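Local coordinates for pesticidal crystal protein Cry4Aa (Bacillus thuringiensis, PDB 2C9K), which binds to midgut epithelial cells of mosquito larvae and promotes their colloid-osmotic lysis as a three-domain delta-endotoxin, at residues Lys60-Thr65 against Asp133-Leu138; Ser48-Gln53 against Leu140-Gln145; Asn206-Thr211 against Asn223-Tyr228; Lys72-Ser77 against Pro119-Ser124. All blocks are in the same frame, centred on the assembly; numbering follows the deposited sequence.

Interaction 1: residues Lys60-Thr65 against Asp133-Leu138; sequences KEIAST and DYYNIL
Tyr134 reaches across to Lys60 with both its ring and its hydroxyl. Tyr134 OH donates to Lys60 O at 2.7 Å, coming from above the carbonyl plane (61° out of it) and nearly square to the C=O bond. The aliphatic part of Lys60 lies over one face of the same ring: its CD stands 3.7 Å from the ring centroid, a CH-pi contact, and the lysine chain and the tyrosine run in opposite senses where they overlap. Ile62 takes the edge instead, its CG2 in the ring plane 3.7 Å from Tyr134 CD2. Its CG1 sits between the backbone N and the carbonyl carbon (chi1 67°) and carries CD1 to the edge of Tyr135 at CD1 (4.1 Å) and to Leu138 CD2 (4.2 Å).

Further out, Leu207 packs on Tyr134, and the hydroxyl of Tyr135 bonds to Leu121 O, so each tyrosine has a partner beyond the contact. A salt bridge from Asp133 to Lys203 joins helix 129-137 to helix 183-208. Lys60 and Ile62 belong to the extended connection between helices 46-58 and 64-74, which is thus laid against helix 129-137 in the helical bundle of the N-terminal, pore-forming domain of Cry toxins.

Interaction 2: residues Ser48-Gln53 against Leu140-Gln145; sequences SDFITQ and LSSYAQ
Two residues before Phe50, which meets Ser141 across the contact, Ser48 O is gripped twice by Thr52, one turn on: Thr52 OG1 donates at 2.9 Å from above the carbonyl plane, while Thr52 N makes the ordinary helical bond. The hydroxyl bond ties the threonine side chain to its own helix; Phe50 and Ile51 make the contact with the other.

Phe50 does most of the work. Its CG is anti to the carbonyl carbon and beside the backbone N (chi1 -75°), and its CB sits by the hydroxyls of two successive serines, Ser141 OG and, at 3.7 Å, Ser142 OG. Farther along the ring, Phe50 CE1 meets Gln145 CG at 4.0 Å. That methylene lies at the ring edge, near its plane, and the two side chains cross at about a right angle. Ile51 adds its CG1, 4.0 Å from Ser142 OG. The short helix segments run roughly antiparallel (145°) with axes 8.8 Å apart at closest approach, a separation compatible with the small serine side chains on that surface.

Around this pair the ring of Phe50 also meets those of Tyr6 and Trp47, and Ile51 packs on helix 64-74. Ser141 and Gln145 touch Tyr6 and Val9 of helix 5-16, while Ala144 and Gln145 touch Val236 and Leu239 of helix 222-240, so helix 140-164 has helices on several sides. Every residue that touches is buried, consistent with the central helix of the domain I bundle of three-domain Cry toxins, with helix 46-58 as one of its outer layer.

Interaction 3: residues Asn206-Thr211 against Asn223-Tyr228; sequences NLIKTT and NTYNTY
Ile208 overlaps one flank of helix 222-240, spreading its two branches over successive turns. Its CG2, anti to the backbone N (chi1 -61° sets CG1 anti to the carbonyl carbon), lies 3.7 Å from Thr224 CG2 and near the plane of the Tyr225 ring at its edge, with Tyr225 CB 4.0 Å away. The longer branch carries CD1 past Thr224 to Tyr228, where it comes within 3.5 Å of CB. Thr224 thus meets both branches with its methyl group, the side chains crossing at a slant, while its carbonyl oxygen stays engaged by Tyr228 N in the helix.

Lys209 extends the contact outward. Its CB lies 4.0 Å from Tyr225 CE1, and its CD 4.1 Å from the same atom, so that the methylenes and not the ammonium do the touching. Beyond the pair, Phe279 meets Tyr225 edge-to-face, and Ile57 of helix 46-58 packs on Ile208, Thr224 and Tyr228.

A type I turn from Ile208 to Thr211 leads the chain away from helix 183-208. Leu207 O takes two donors from opposite faces of its plane, Thr210 N and Thr211 OG1, each at 3.0 Å, which ties down the departing chain. The two segments meet through carbon, their polar groups finding partners within their own segment or beyond the pair; the fit of carbon surfaces joins the two consecutive helices, burying Ile208 while Lys209 stays at the solvent side.

Interaction 4: residues Lys72-Ser77 against Pro119-Ser124; sequences KILNRS and PELVNS
Glu120 CG stands anti to the backbone N (chi1 -162°) and its chain runs on extended, while Arg76, with CG anti to the carbonyl carbon (chi1 -68°), is extended as far as NE; the two chains cross at about a right angle and join in a salt bridge. Arg76 NH1 donates to Glu120 OE1 at 2.9 Å on the syn side, close to both flat groups' planes, which are nevertheless turned 48° apart. The bond from NH1 to Glu120 OE2 (3.0 Å) and that from NH2 to the same oxygen (3.3 Å) are weak. One guanidinium face lies over Ile73 CA, offset toward the rim, and Ile73 CG2 comes to 3.8 Å from Glu120 CD, so the charged pair rests partly on hydrocarbon.

The bridge joins the short link just after helix 64-74 to the C-terminal turn of helix 103-123, both in the helical bundle of the toxin's N-terminal domain. Inward of it, Leu74 CD2 meets Leu121 CD2 at 3.5 Å, the side chains again about perpendicular. Val117 touches both Ile73 and Leu74, and Ser142 of helix 140-164 packs on Leu74. Where helix 103-123 ends, Ser124 OG bonds back to Glu120 O at 2.9 Å.

From the N terminus, segments 48-53, 60-65 and 72-77 open interactions 2, 1 and 4 in turn, and the chain closes them in reverse order. Interaction 4 shuts first at 119-124, the innermost loop; interaction 1 encloses it, shutting at 133-138 just after the Cys125-Cys132 disulfide, and interaction 2 encloses both at 140-145. The three touch one another: Asn136 ND2 probably bonds to Val122 O, Leu138 O meets Ile51 CG2, and Tyr143 CA packs on Leu121 CD2. Interaction 3 comes later, in series, closing a short loop between helices 183-208 and 222-240; its Leu207 touches Ile137 of interaction 1. All four lie within the N-terminal helical domain.

Interaction 1: residues Lys60-Thr65 against Asp133-Leu138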
# COMPACT_ATOMS: atom_id res chain seq x y z
N LYS A 60 -13.10 -20.99 5.31
CA LYS A 60 -14.53 -21.29 5.21
C LYS A 60 -14.64 -22.11 3.93
O LYS A 60 -13.71 -22.13 3.13
CB LYS A 60 -15.35 -20.00 5.10
CG LYS A 60 -16.85 -20.24 5.00
CD LYS A 60 -17.63 -18.95 5.24
CE LYS A 60 -19.14 -19.20 5.31
NZ LYS A 60 -19.88 -18.00 5.79
N GLU A 61 -15.77 -22.78 3.71
CA GLU A 61 -15.85 -23.61 2.52
C GLU A 61 -17.00 -23.47 1.53
O GLU A 61 -18.10 -23.03 1.87
CB GLU A 61 -15.74 -25.07 2.93
CG GLU A 61 -14.56 -25.34 3.84
CD GLU A 61 -14.05 -26.76 3.73
OE1 GLU A 61 -13.41 -27.08 2.69
OE2 GLU A 61 -14.29 -27.55 4.66
N ILE A 62 -16.68 -23.85 0.29
CA ILE A 62 -17.61 -23.87 -0.83
C ILE A 62 -17.06 -24.88 -1.84
O ILE A 62 -15.86 -25.15 -1.86
CB ILE A 62 -17.75 -22.50 -1.55
CG1 ILE A 62 -16.44 -22.13 -2.25
CG2 ILE A 62 -18.20 -21.44 -0.56
CD1 ILE A 62 -16.58 -20.95 -3.18
N ALA A 63 -17.95 -25.42 -2.66
CA ALA A 63 -17.57 -26.41 -3.66
C ALA A 63 -16.48 -25.87 -4.58
O ALA A 63 -16.60 -24.78 -5.14
CB ALA A 63 -18.79 -26.82 -4.47
N SER A 64 -15.43 -26.65 -4.74
CA SER A 64 -14.32 -26.26 -5.59
C SER A 64 -14.72 -26.02 -7.05
O SER A 64 -13.92 -25.53 -7.84
CB SER A 64 -13.22 -27.34 -5.52
OG SER A 64 -13.78 -28.64 -5.45
N THR A 65 -15.96 -26.35 -7.39
CA THR A 65 -16.44 -26.13 -8.76
C THR A 65 -16.58 -24.63 -9.01
O THR A 65 -16.48 -24.17 -10.14
CB THR A 65 -17.81 -26.81 -9.00
OG1 THR A 65 -18.76 -26.32 -8.05
CG2 THR A 65 -17.68 -28.31 -8.84
N ASP A 133 -21.61 -13.76 -0.71
CA ASP A 133 -20.72 -12.69 -0.27
C ASP A 133 -19.34 -13.27 -0.03
O ASP A 133 -18.33 -12.64 -0.32
CB ASP A 133 -21.25 -12.06 1.02
CG ASP A 133 -22.33 -11.03 0.76
OD1 ASP A 133 -22.01 -9.94 0.25
OD2 ASP A 133 -23.51 -11.33 1.05
N TYR A 134 -19.31 -14.49 0.51
CA TYR A 134 -18.05 -15.16 0.80
C TYR A 134 -17.34 -15.54 -0.49
O TYR A 134 -16.11 -15.47 -0.57
CB TYR A 134 -18.30 -16.41 1.64
CG TYR A 134 -17.06 -17.24 1.87
CD1 TYR A 134 -15.93 -16.70 2.50
CD2 TYR A 134 -17.00 -18.57 1.45
CE1 TYR A 134 -14.78 -17.47 2.69
CE2 TYR A 134 -15.86 -19.33 1.63
CZ TYR A 134 -14.76 -18.78 2.26
OH TYR A 134 -13.63 -19.54 2.45
N TYR A 135 -18.11 -15.94 -1.50
CA TYR A 135 -17.55 -16.32 -2.80
C TYR A 135 -16.93 -15.12 -3.51
O TYR A 135 -15.91 -15.25 -4.19
CB TYR A 135 -18.63 -16.94 -3.70
CG TYR A 135 -18.27 -16.90 -5.18
CD1 TYR A 135 -17.44 -17.86 -5.75
CD2 TYR A 135 -18.72 -15.86 -5.99
CE1 TYR A 135 -17.07 -17.78 -7.09
CE2 TYR A 135 -18.36 -15.77 -7.33
CZ TYR A 135 -17.53 -16.73 -7.87
OH TYR A 135 -17.18 -16.63 -9.20
N ASN A 136 -17.54 -13.95 -3.37
CA ASN A 136 -17.02 -12.77 -4.03
C ASN A 136 -15.84 -12.13 -3.34
O ASN A 136 -15.02 -11.49 -4.00
CB ASN A 136 -18.13 -11.74 -4.23
CG ASN A 136 -18.93 -12.01 -5.48
OD1 ASN A 136 -18.42 -11.91 -6.60
ND2 ASN A 136 -20.20 -12.39 -5.30
N ILE A 137 -15.72 -12.29 -2.03
CA ILE A 137 -14.56 -11.73 -1.36
C ILE A 137 -13.42 -12.70 -1.63
O ILE A 137 -12.24 -12.34 -1.62
CB ILE A 137 -14.75 -11.62 0.16
CG1 ILE A 137 -14.62 -12.99 0.80
CG2 ILE A 137 -16.10 -11.03 0.49
CD1 ILE A 137 -14.19 -12.90 2.22
N LEU A 138 -13.79 -13.96 -1.88
CA LEU A 138 -12.83 -15.02 -2.14
C LEU A 138 -12.31 -14.91 -3.57
O LEU A 138 -11.29 -15.51 -3.92
CB LEU A 138 -13.52 -16.38 -1.93
CG LEU A 138 -12.66 -17.52 -1.38
CD1 LEU A 138 -12.08 -17.10 -0.04
CD2 LEU A 138 -13.49 -18.79 -1.23

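Interaction 2: residues Ser48-Gln53 against Leu140-Gln145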
# COMPACT_ATOMS: atom_id res chain seq x y z
N SER A 48 -6.98 -19.63 -9.50
CA SER A 48 -7.22 -20.68 -8.52
C SER A 48 -6.32 -20.39 -7.34
O SER A 48 -6.78 -20.36 -6.20
CB SER A 48 -6.88 -22.05 -9.09
OG SER A 48 -7.77 -22.41 -10.12
N ASP A 49 -5.04 -20.17 -7.61
CA ASP A 49 -4.09 -19.87 -6.55
C ASP A 49 -4.55 -18.66 -5.75
O ASP A 49 -4.49 -18.65 -4.52
CB ASP A 49 -2.71 -19.61 -7.13
CG ASP A 49 -2.13 -20.83 -7.81
OD1 ASP A 49 -2.44 -21.95 -7.37
OD2 ASP A 49 -1.35 -20.66 -8.77
N PHE A 50 -5.02 -17.63 -6.45
CA PHE A 50 -5.49 -16.43 -5.77
C PHE A 50 -6.68 -16.77 -4.87
O PHE A 50 -6.73 -16.35 -3.72
CB PHE A 50 -5.89 -15.34 -6.78
CG PHE A 50 -4.73 -14.64 -7.43
CD1 PHE A 50 -4.94 -13.48 -8.18
CD2 PHE A 50 -3.43 -15.14 -7.33
CE1 PHE A 50 -3.88 -12.83 -8.81
CE2 PHE A 50 -2.36 -14.50 -7.96
CZ PHE A 50 -2.59 -13.34 -8.70
N ILE A 51 -7.62 -17.54 -5.40
CA ILE A 51 -8.81 -17.91 -4.64
C ILE A 51 -8.51 -18.91 -3.53
O ILE A 51 -8.97 -18.76 -2.40
CB ILE A 51 -9.91 -18.49 -5.56
CG1 ILE A 51 -10.27 -17.49 -6.65
CG2 ILE A 51 -11.15 -18.81 -4.75
CD1 ILE A 51 -11.36 -17.96 -7.56
N THR A 52 -7.73 -19.94 -3.85
CA THR A 52 -7.39 -20.94 -2.86
C THR A 52 -6.66 -20.31 -1.69
O THR A 52 -6.96 -20.59 -0.53
CB THR A 52 -6.53 -22.03 -3.47
OG1 THR A 52 -7.26 -22.67 -4.53
CG2 THR A 52 -6.15 -23.07 -2.43
N GLN A 53 -5.69 -19.44 -1.98
CA GLN A 53 -4.92 -18.80 -0.93
C GLN A 53 -5.80 -17.94 -0.02
O GLN A 53 -5.64 -17.95 1.20
CB GLN A 53 -3.79 -17.94 -1.51
CG GLN A 53 -2.80 -17.46 -0.44
CD GLN A 53 -1.64 -16.67 -1.00
OE1 GLN A 53 -0.73 -16.28 -0.26
NE2 GLN A 53 -1.65 -16.41 -2.30
N LEU A 140 -12.28 -11.68 -4.99
CA LEU A 140 -11.91 -10.27 -5.07
C LEU A 140 -10.53 -10.02 -5.65
O LEU A 140 -10.36 -9.14 -6.49
CB LEU A 140 -12.00 -9.61 -3.69
CG LEU A 140 -11.61 -8.12 -3.65
CD1 LEU A 140 -12.56 -7.32 -4.52
CD2 LEU A 140 -11.64 -7.61 -2.23
N SER A 141 -9.52 -10.78 -5.22
CA SER A 141 -8.19 -10.55 -5.74
C SER A 141 -8.12 -10.77 -7.26
O SER A 141 -7.43 -10.04 -7.96
CB SER A 141 -7.15 -11.41 -5.01
OG SER A 141 -7.22 -12.77 -5.37
N SER A 142 -8.83 -11.76 -7.76
CA SER A 142 -8.85 -12.02 -9.20
C SER A 142 -9.68 -10.91 -9.86
O SER A 142 -9.37 -10.43 -10.96
CB SER A 142 -9.50 -13.38 -9.49
OG SER A 142 -8.83 -14.41 -8.78
N TYR A 143 -10.74 -10.49 -9.17
CA TYR A 143 -11.59 -9.43 -9.66
C TYR A 143 -10.71 -8.22 -9.96
O TYR A 143 -10.82 -7.61 -11.02
CB TYR A 143 -12.61 -9.05 -8.60
CG TYR A 143 -13.51 -7.91 -9.00
CD1 TYR A 143 -14.66 -8.14 -9.76
CD2 TYR A 143 -13.22 -6.60 -8.64
CE1 TYR A 143 -15.48 -7.09 -10.14
CE2 TYR A 143 -14.03 -5.55 -9.03
CZ TYR A 143 -15.17 -5.80 -9.78
OH TYR A 143 -16.00 -4.76 -10.15
N ALA A 144 -9.85 -7.89 -9.01
CA ALA A 144 -8.96 -6.74 -9.13
C ALA A 144 -8.11 -6.77 -10.38
O ALA A 144 -8.12 -5.81 -11.15
CB ALA A 144 -8.07 -6.62 -7.89
N GLN A 145 -7.38 -7.86 -10.61
CA GLN A 145 -6.55 -7.95 -11.80
C GLN A 145 -7.39 -7.69 -13.05
O GLN A 145 -6.96 -6.99 -13.96
CB GLN A 145 -5.89 -9.32 -11.89
CG GLN A 145 -4.77 -9.53 -10.88
CD GLN A 145 -3.68 -8.49 -11.00
OE1 GLN A 145 -3.34 -8.06 -12.10
NE2 GLN A 145 -3.11 -8.09 -9.86

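Interaction 3: residues Asn206-Thr211 against Asn223-Tyr228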
# COMPACT_ATOMS: atom_id res chain seq x y z
N ASN A 206 -15.00 -7.79 7.80
CA ASN A 206 -16.10 -7.94 8.73
C ASN A 206 -16.50 -9.40 8.91
O ASN A 206 -17.01 -9.79 9.96
CB ASN A 206 -17.30 -7.12 8.27
CG ASN A 206 -18.53 -7.38 9.09
OD1 ASN A 206 -19.34 -8.25 8.76
ND2 ASN A 206 -18.69 -6.63 10.18
N LEU A 207 -16.28 -10.21 7.89
CA LEU A 207 -16.60 -11.62 7.99
C LEU A 207 -15.71 -12.20 9.09
O LEU A 207 -16.19 -12.79 10.06
CB LEU A 207 -16.31 -12.33 6.67
CG LEU A 207 -16.44 -13.86 6.68
CD1 LEU A 207 -17.86 -14.24 7.05
CD2 LEU A 207 -16.05 -14.42 5.32
N ILE A 208 -14.41 -12.03 8.94
CA ILE A 208 -13.46 -12.54 9.92
C ILE A 208 -13.74 -12.01 11.32
O ILE A 208 -13.83 -12.77 12.27
CB ILE A 208 -12.01 -12.19 9.53
CG1 ILE A 208 -11.66 -12.83 8.18
CG2 ILE A 208 -11.05 -12.66 10.62
CD1 ILE A 208 -10.26 -12.56 7.71
N LYS A 209 -13.88 -10.69 11.43
CA LYS A 209 -14.11 -10.05 12.72
C LYS A 209 -15.45 -10.41 13.33
O LYS A 209 -15.78 -9.99 14.44
CB LYS A 209 -14.01 -8.53 12.56
CG LYS A 209 -13.88 -7.76 13.86
CD LYS A 209 -13.70 -6.28 13.56
CE LYS A 209 -13.49 -5.46 14.83
NZ LYS A 209 -13.28 -4.02 14.51
N THR A 210 -16.22 -11.20 12.60
CA THR A 210 -17.55 -11.61 13.04
C THR A 210 -17.64 -13.10 13.32
O THR A 210 -18.53 -13.55 14.04
CB THR A 210 -18.60 -11.20 11.97
OG1 THR A 210 -19.18 -9.94 12.34
CG2 THR A 210 -19.67 -12.27 11.81
N THR A 211 -16.71 -13.87 12.78
CA THR A 211 -16.70 -15.32 12.94
C THR A 211 -15.88 -15.88 14.10
O THR A 211 -14.66 -15.78 14.10
CB THR A 211 -16.19 -15.98 11.66
OG1 THR A 211 -17.06 -15.64 10.57
CG2 THR A 211 -16.10 -17.49 11.82
N ASN A 223 -5.14 -12.70 14.23
CA ASN A 223 -4.08 -13.03 13.27
C ASN A 223 -4.67 -13.29 11.89
O ASN A 223 -4.06 -12.98 10.87
CB ASN A 223 -3.28 -14.26 13.73
CG ASN A 223 -1.97 -14.41 12.97
OD1 ASN A 223 -1.30 -15.43 13.06
ND2 ASN A 223 -1.59 -13.38 12.22
N THR A 224 -5.86 -13.88 11.88
CA THR A 224 -6.53 -14.17 10.62
C THR A 224 -6.95 -12.85 9.99
O THR A 224 -6.84 -12.65 8.79
CB THR A 224 -7.77 -15.06 10.88
OG1 THR A 224 -7.33 -16.33 11.39
CG2 THR A 224 -8.56 -15.25 9.60
N TYR A 225 -7.41 -11.94 10.83
CA TYR A 225 -7.85 -10.63 10.41
C TYR A 225 -6.65 -9.92 9.81
O TYR A 225 -6.72 -9.33 8.73
CB TYR A 225 -8.37 -9.86 11.64
CG TYR A 225 -8.89 -8.48 11.34
CD1 TYR A 225 -10.25 -8.26 11.11
CD2 TYR A 225 -8.02 -7.40 11.26
CE1 TYR A 225 -10.72 -6.99 10.80
CE2 TYR A 225 -8.49 -6.14 10.95
CZ TYR A 225 -9.83 -5.94 10.72
OH TYR A 225 -10.27 -4.67 10.44
N ASN A 226 -5.53 -9.99 10.51
CA ASN A 226 -4.32 -9.32 10.05
C ASN A 226 -3.75 -9.92 8.76
O ASN A 226 -3.28 -9.18 7.89
CB ASN A 226 -3.27 -9.36 11.16
CG ASN A 226 -2.03 -8.59 10.80
OD1 ASN A 226 -2.05 -7.36 10.72
ND2 ASN A 226 -0.93 -9.31 10.59
N THR A 227 -3.78 -11.24 8.63
CA THR A 227 -3.25 -11.88 7.43
C THR A 227 -4.05 -11.45 6.20
O THR A 227 -3.50 -11.07 5.18
CB THR A 227 -3.28 -13.42 7.55
OG1 THR A 227 -2.50 -13.82 8.68
CG2 THR A 227 -2.71 -14.07 6.31
N TYR A 228 -5.37 -11.53 6.33
CA TYR A 228 -6.25 -11.15 5.23
C TYR A 228 -5.99 -9.71 4.77
O TYR A 228 -6.09 -9.41 3.58
CB TYR A 228 -7.70 -11.30 5.68
CG TYR A 228 -8.67 -10.82 4.65
CD1 TYR A 228 -8.91 -11.55 3.48
CD2 TYR A 228 -9.36 -9.63 4.83
CE1 TYR A 228 -9.82 -11.10 2.54
CE2 TYR A 228 -10.27 -9.17 3.89
CZ TYR A 228 -10.50 -9.91 2.75
OH TYR A 228 -11.43 -9.45 1.84

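Interaction 4: residues Lys72-Ser77 against Pro119-Ser124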
# COMPACT_ATOMS: atom_id res chain seq x y z
N LYS A 72 -11.75 -20.52 -14.98
CA LYS A 72 -12.08 -20.81 -16.37
C LYS A 72 -12.58 -19.55 -17.07
O LYS A 72 -12.28 -19.32 -18.24
CB LYS A 72 -13.17 -21.88 -16.38
CG LYS A 72 -13.55 -22.46 -17.73
CD LYS A 72 -14.70 -23.46 -17.54
CE LYS A 72 -14.36 -24.52 -16.47
NZ LYS A 72 -15.49 -25.46 -16.17
N ILE A 73 -13.32 -18.73 -16.33
CA ILE A 73 -13.90 -17.50 -16.85
C ILE A 73 -12.91 -16.36 -17.05
O ILE A 73 -12.93 -15.69 -18.08
CB ILE A 73 -15.03 -16.98 -15.92
CG1 ILE A 73 -16.15 -18.03 -15.83
CG2 ILE A 73 -15.58 -15.66 -16.44
CD1 ILE A 73 -17.32 -17.60 -14.95
N LEU A 74 -12.07 -16.12 -16.05
CA LEU A 74 -11.09 -15.04 -16.12
C LEU A 74 -9.89 -15.38 -16.99
O LEU A 74 -9.08 -14.50 -17.31
CB LEU A 74 -10.64 -14.65 -14.71
CG LEU A 74 -11.35 -13.47 -14.02
CD1 LEU A 74 -12.67 -13.15 -14.68
CD2 LEU A 74 -11.55 -13.81 -12.56
N ASN A 75 -9.76 -16.65 -17.35
CA ASN A 75 -8.65 -17.08 -18.20
C ASN A 75 -8.98 -16.85 -19.67
O ASN A 75 -8.27 -17.30 -20.57
CB ASN A 75 -8.33 -18.56 -17.95
CG ASN A 75 -7.14 -18.74 -17.00
OD1 ASN A 75 -6.83 -17.85 -16.21
ND2 ASN A 75 -6.49 -19.90 -17.08
N ARG A 76 -10.07 -16.13 -19.92
CA ARG A 76 -10.49 -15.80 -21.27
C ARG A 76 -9.82 -14.51 -21.67
O ARG A 76 -9.53 -14.27 -22.84
CB ARG A 76 -12.00 -15.60 -21.35
CG ARG A 76 -12.83 -16.84 -21.12
CD ARG A 76 -14.28 -16.45 -21.03
NE ARG A 76 -15.15 -17.57 -20.71
CZ ARG A 76 -16.40 -17.43 -20.27
NH1 ARG A 76 -16.90 -16.21 -20.10
NH2 ARG A 76 -17.14 -18.50 -20.00
N SER A 77 -9.57 -13.66 -20.67
CA SER A 77 -8.93 -12.38 -20.92
C SER A 77 -7.60 -12.57 -21.62
O SER A 77 -7.13 -11.68 -22.32
CB SER A 77 -8.71 -11.63 -19.60
OG SER A 77 -9.94 -11.26 -18.98
N PRO A 119 -19.02 -9.10 -14.61
CA PRO A 119 -20.31 -9.36 -13.97
C PRO A 119 -20.54 -10.87 -13.89
O PRO A 119 -21.10 -11.38 -12.92
CB PRO A 119 -21.30 -8.66 -14.89
CG PRO A 119 -20.51 -7.51 -15.40
CD PRO A 119 -19.18 -8.16 -15.73
N GLU A 120 -20.08 -11.58 -14.91
CA GLU A 120 -20.21 -13.03 -14.95
C GLU A 120 -19.57 -13.58 -13.67
O GLU A 120 -20.21 -14.28 -12.88
CB GLU A 120 -19.48 -13.60 -16.17
CG GLU A 120 -19.89 -15.02 -16.55
CD GLU A 120 -19.16 -15.52 -17.80
OE1 GLU A 120 -18.99 -14.72 -18.75
OE2 GLU A 120 -18.78 -16.71 -17.82
N LEU A 121 -18.31 -13.22 -13.48
CA LEU A 121 -17.54 -13.64 -12.31
C LEU A 121 -18.33 -13.46 -11.02
O LEU A 121 -18.55 -14.42 -10.28
CB LEU A 121 -16.25 -12.83 -12.22
CG LEU A 121 -15.39 -13.08 -10.98
CD1 LEU A 121 -14.93 -14.52 -10.99
CD2 LEU A 121 -14.22 -12.13 -10.95
N VAL A 122 -18.76 -12.23 -10.77
CA VAL A 122 -19.52 -11.93 -9.55
C VAL A 122 -20.88 -12.62 -9.44
O VAL A 122 -21.30 -13.00 -8.35
CB VAL A 122 -19.71 -10.40 -9.40
CG1 VAL A 122 -20.71 -10.10 -8.30
CG2 VAL A 122 -18.38 -9.75 -9.07
N ASN A 123 -21.57 -12.80 -10.56
CA ASN A 123 -22.89 -13.42 -10.51
C ASN A 123 -22.89 -14.94 -10.54
O ASN A 123 -23.94 -15.56 -10.40
CB ASN A 123 -23.77 -12.84 -11.62
CG ASN A 123 -23.98 -11.34 -11.46
OD1 ASN A 123 -24.47 -10.88 -10.43
ND2 ASN A 123 -23.60 -10.58 -12.48
N SER A 124 -21.72 -15.54 -10.71
CA SER A 124 -21.62 -16.99 -10.72
C SER A 124 -21.32 -17.49 -9.30
O SER A 124 -20.39 -18.27 -9.09
CB SER A 124 -20.53 -17.45 -11.69
OG SER A 124 -20.87 -17.11 -13.02